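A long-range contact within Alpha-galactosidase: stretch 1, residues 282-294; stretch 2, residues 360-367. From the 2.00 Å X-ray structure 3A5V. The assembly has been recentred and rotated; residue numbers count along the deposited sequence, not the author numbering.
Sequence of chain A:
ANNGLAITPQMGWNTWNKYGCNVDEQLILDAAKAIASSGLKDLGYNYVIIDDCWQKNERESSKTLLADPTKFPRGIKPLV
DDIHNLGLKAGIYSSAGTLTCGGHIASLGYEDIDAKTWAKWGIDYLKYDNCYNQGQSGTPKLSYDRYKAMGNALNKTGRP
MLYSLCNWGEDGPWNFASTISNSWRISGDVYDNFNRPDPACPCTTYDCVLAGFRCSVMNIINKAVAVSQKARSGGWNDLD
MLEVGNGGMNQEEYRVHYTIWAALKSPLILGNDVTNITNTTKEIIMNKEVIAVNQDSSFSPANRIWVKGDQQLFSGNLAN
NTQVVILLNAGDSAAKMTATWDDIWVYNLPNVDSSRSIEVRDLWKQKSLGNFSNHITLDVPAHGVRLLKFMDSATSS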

# COMPACT_ATOMS: atom_id res chain seq x y z
N LYS A 282 40.28 9.41 12.45
CA LYS A 282 40.30 9.42 13.92
C LYS A 282 39.51 10.62 14.46
O LYS A 282 38.80 10.50 15.44
CB LYS A 282 41.74 9.50 14.45
CG LYS A 282 42.60 8.26 14.20
CD LYS A 282 44.04 8.47 14.75
CE LYS A 282 44.88 7.21 14.56
NZ LYS A 282 46.34 7.41 14.90
N GLU A 283 39.65 11.77 13.81
CA GLU A 283 38.93 12.98 14.21
C GLU A 283 37.41 12.73 14.28
O GLU A 283 36.73 13.23 15.19
CB GLU A 283 39.25 14.13 13.25
CG GLU A 283 38.62 15.46 13.64
CD GLU A 283 38.98 16.61 12.69
OE1 GLU A 283 40.00 16.52 11.96
OE2 GLU A 283 38.21 17.60 12.68
N ILE A 284 36.90 11.95 13.33
CA ILE A 284 35.45 11.66 13.26
C ILE A 284 35.01 10.52 14.21
O ILE A 284 33.96 10.61 14.87
CB ILE A 284 34.99 11.35 11.79
CG1 ILE A 284 35.36 12.50 10.82
CG2 ILE A 284 33.46 11.01 11.74
CD1 ILE A 284 34.76 13.90 11.18
N ILE A 285 35.79 9.45 14.28
CA ILE A 285 35.32 8.26 15.01
C ILE A 285 35.86 8.14 16.45
O ILE A 285 35.45 7.23 17.18
CB ILE A 285 35.54 6.94 14.22
CG1 ILE A 285 37.04 6.56 14.16
CG2 ILE A 285 34.87 7.04 12.79
CD1 ILE A 285 37.33 5.20 13.49
N MET A 286 36.78 9.02 16.84
CA MET A 286 37.38 8.89 18.18
C MET A 286 37.13 10.08 19.08
O MET A 286 37.94 10.38 19.97
CB MET A 286 38.90 8.60 18.10
CG MET A 286 39.26 7.34 17.29
SD MET A 286 41.05 7.05 17.43
CE MET A 286 41.24 5.55 16.46
N ASN A 287 36.02 10.77 18.85
CA ASN A 287 35.70 11.94 19.65
C ASN A 287 34.80 11.50 20.80
O ASN A 287 33.63 11.19 20.59
CB ASN A 287 35.02 13.02 18.78
CG ASN A 287 34.70 14.30 19.55
OD1 ASN A 287 34.23 14.25 20.69
ND2 ASN A 287 34.93 15.45 18.92
N LYS A 288 35.35 11.46 22.02
CA LYS A 288 34.61 10.95 23.18
C LYS A 288 33.32 11.70 23.47
O LYS A 288 32.39 11.12 23.99
CB LYS A 288 35.48 10.95 24.46
CG LYS A 288 36.70 10.01 24.37
CD LYS A 288 37.59 10.17 25.62
CE LYS A 288 38.90 9.42 25.46
NZ LYS A 288 39.66 9.51 26.77
N GLU A 289 33.29 13.01 23.18
CA GLU A 289 32.12 13.83 23.49
C GLU A 289 30.96 13.50 22.55
O GLU A 289 29.81 13.51 22.97
CB GLU A 289 32.48 15.33 23.41
CG GLU A 289 33.61 15.73 24.39
CD GLU A 289 33.73 17.24 24.59
OE1 GLU A 289 32.73 17.97 24.40
OE2 GLU A 289 34.83 17.70 24.96
N VAL A 290 31.27 13.17 21.30
CA VAL A 290 30.24 12.74 20.33
C VAL A 290 29.74 11.32 20.69
O VAL A 290 28.54 11.08 20.70
CB VAL A 290 30.75 12.80 18.88
CG1 VAL A 290 29.61 12.45 17.89
CG2 VAL A 290 31.33 14.19 18.57
N ILE A 291 30.67 10.41 20.99
CA ILE A 291 30.29 9.07 21.45
C ILE A 291 29.39 9.15 22.69
O ILE A 291 28.40 8.43 22.78
CB ILE A 291 31.55 8.18 21.72
CG1 ILE A 291 32.30 7.92 20.40
CG2 ILE A 291 31.16 6.85 22.45
CD1 ILE A 291 33.73 7.41 20.60
N ALA A 292 29.71 10.06 23.62
CA ALA A 292 28.88 10.25 24.81
C ALA A 292 27.43 10.66 24.50
O ALA A 292 26.53 10.43 25.30
CB ALA A 292 29.54 11.28 25.75
N VAL A 293 27.21 11.30 23.35
CA VAL A 293 25.83 11.60 22.94
C VAL A 293 25.08 10.31 22.58
O VAL A 293 23.95 10.09 23.03
CB VAL A 293 25.78 12.61 21.74
CG1 VAL A 293 24.36 12.66 21.11
CG2 VAL A 293 26.24 13.99 22.19
N ASN A 294 25.72 9.46 21.77
CA ASN A 294 25.15 8.17 21.38
C ASN A 294 24.90 7.28 22.60
O ASN A 294 23.88 6.58 22.69
CB ASN A 294 26.09 7.47 20.36
CG ASN A 294 25.54 6.10 19.88
OD1 ASN A 294 26.00 5.05 20.33
ND2 ASN A 294 24.58 6.13 18.95
N VAL A 360 26.61 27.03 25.55
CA VAL A 360 26.55 26.10 24.43
C VAL A 360 27.97 25.65 24.10
O VAL A 360 28.87 26.48 23.95
CB VAL A 360 25.93 26.76 23.17
CG1 VAL A 360 25.87 25.75 22.00
CG2 VAL A 360 24.52 27.31 23.50
N ARG A 361 28.15 24.33 24.00
CA ARG A 361 29.45 23.75 23.68
C ARG A 361 29.41 23.11 22.29
O ARG A 361 28.41 22.47 21.92
CB ARG A 361 29.80 22.68 24.72
CG ARG A 361 31.13 21.98 24.50
CD ARG A 361 31.43 21.02 25.66
NE ARG A 361 32.76 20.40 25.54
CZ ARG A 361 33.90 20.97 25.92
NH1 ARG A 361 33.90 22.21 26.43
NH2 ARG A 361 35.05 20.32 25.77
N ASP A 362 30.48 23.28 21.53
CA ASP A 362 30.62 22.64 20.23
C ASP A 362 31.36 21.33 20.47
O ASP A 362 32.54 21.34 20.88
CB ASP A 362 31.39 23.55 19.25
CG ASP A 362 31.47 22.98 17.83
OD1 ASP A 362 31.68 21.75 17.66
OD2 ASP A 362 31.32 23.78 16.88
N LEU A 363 30.67 20.21 20.24
CA LEU A 363 31.19 18.88 20.60
C LEU A 363 32.29 18.36 19.68
O LEU A 363 33.16 17.59 20.11
CB LEU A 363 30.05 17.86 20.71
CG LEU A 363 28.99 18.16 21.78
CD1 LEU A 363 28.12 16.93 21.96
CD2 LEU A 363 29.62 18.58 23.14
N TRP A 364 32.25 18.75 18.41
CA TRP A 364 33.32 18.40 17.46
C TRP A 364 34.61 19.16 17.77
O TRP A 364 35.69 18.56 17.79
CB TRP A 364 32.90 18.65 16.01
CG TRP A 364 31.96 17.56 15.52
CD1 TRP A 364 30.65 17.70 15.14
CD2 TRP A 364 32.26 16.15 15.41
NE1 TRP A 364 30.12 16.48 14.78
CE2 TRP A 364 31.09 15.51 14.93
CE3 TRP A 364 33.42 15.38 15.64
CZ2 TRP A 364 31.02 14.13 14.70
CZ3 TRP A 364 33.35 13.99 15.41
CH2 TRP A 364 32.16 13.38 14.94
N LYS A 365 34.47 20.46 18.00
CA LYS A 365 35.62 21.33 18.32
C LYS A 365 36.07 21.11 19.76
O LYS A 365 37.22 21.41 20.11
CB LYS A 365 35.27 22.80 18.04
CG LYS A 365 35.09 23.08 16.55
CD LYS A 365 34.48 24.47 16.22
CE LYS A 365 33.61 24.38 14.94
NZ LYS A 365 34.37 24.11 13.69
N GLN A 366 35.17 20.54 20.57
CA GLN A 366 35.37 20.34 22.01
C GLN A 366 35.75 21.67 22.69
O GLN A 366 36.78 21.79 23.37
CB GLN A 366 36.40 19.24 22.27
CG GLN A 366 36.03 17.87 21.68
CD GLN A 366 36.98 16.77 22.11
OE1 GLN A 366 38.15 17.02 22.37
NE2 GLN A 366 36.47 15.54 22.20
N LYS A 367 34.90 22.67 22.49
CA LYS A 367 35.09 23.97 23.13
C LYS A 367 33.76 24.63 23.43
O LYS A 367 32.77 24.44 22.70
CB LYS A 367 35.96 24.88 22.27
CG LYS A 367 35.32 25.32 20.98
CD LYS A 367 36.11 26.42 20.30
CE LYS A 367 35.46 26.79 18.97
NZ LYS A 367 36.37 27.62 18.14
O HOH W 1 36.56 17.51 14.65
O HOH W 2 37.89 12.94 22.65

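The most unusual feature of this contact is the double use of N287, whose one carboxamide both caps a helix and ties down the other stretch. OD1 of N287 accepts from the backbone of its own helix, at 3.2 Å from V290 N and, in a weak bond, 2.9 Å from E289 N. The same OD1 takes a further weak bond from Q366 NE2 (3.0 Å, 142° at the hydrogen), while ND2 of N287 donates to L363 O at 3.0 Å and 145°. With chi1 t and CA-to-CB directed toward stretch 2, asparagine offers an acceptor and a donor from one short, buried side chain.

One helical turn supplies the next two anchors. E289, chi1 m, meets the extended R361 in a bidentate salt bridge: R361 NE to E289 OE1 is 2.7 Å at 174°, and R361 NH2 to E289 OE2 is 2.8 Å at 168°. OE1 lies near the guanidinium plane, so the carboxylate meets the edge along which these two N-H groups point.

V290 places CG2 3.5 Å from the centroid of the W364 six-membered ring and 3° off its normal, a CH-pi contact almost exactly over the face. The CA-to-CB bond of W364 points away from stretch 1, yet chi1 of -77° and chi2 of 116° bring the indole back. Its edge meets the end of the preceding helix, with CH2 3.3 Å from I284 O and CZ3 3.5 Å from E283 O.

Farther along the helix, V293 CG2 packs 3.5 Å from L363 CD1, two buried aliphatic side chains without polar groups to satisfy. Together the stretches bury 528 Å², with W364 and E289 contributing most. At the exposed margin, water 2 bridges the backbone and a side chain, accepting from K288 N and Q366 NE2, each 3.0 Å from its oxygen.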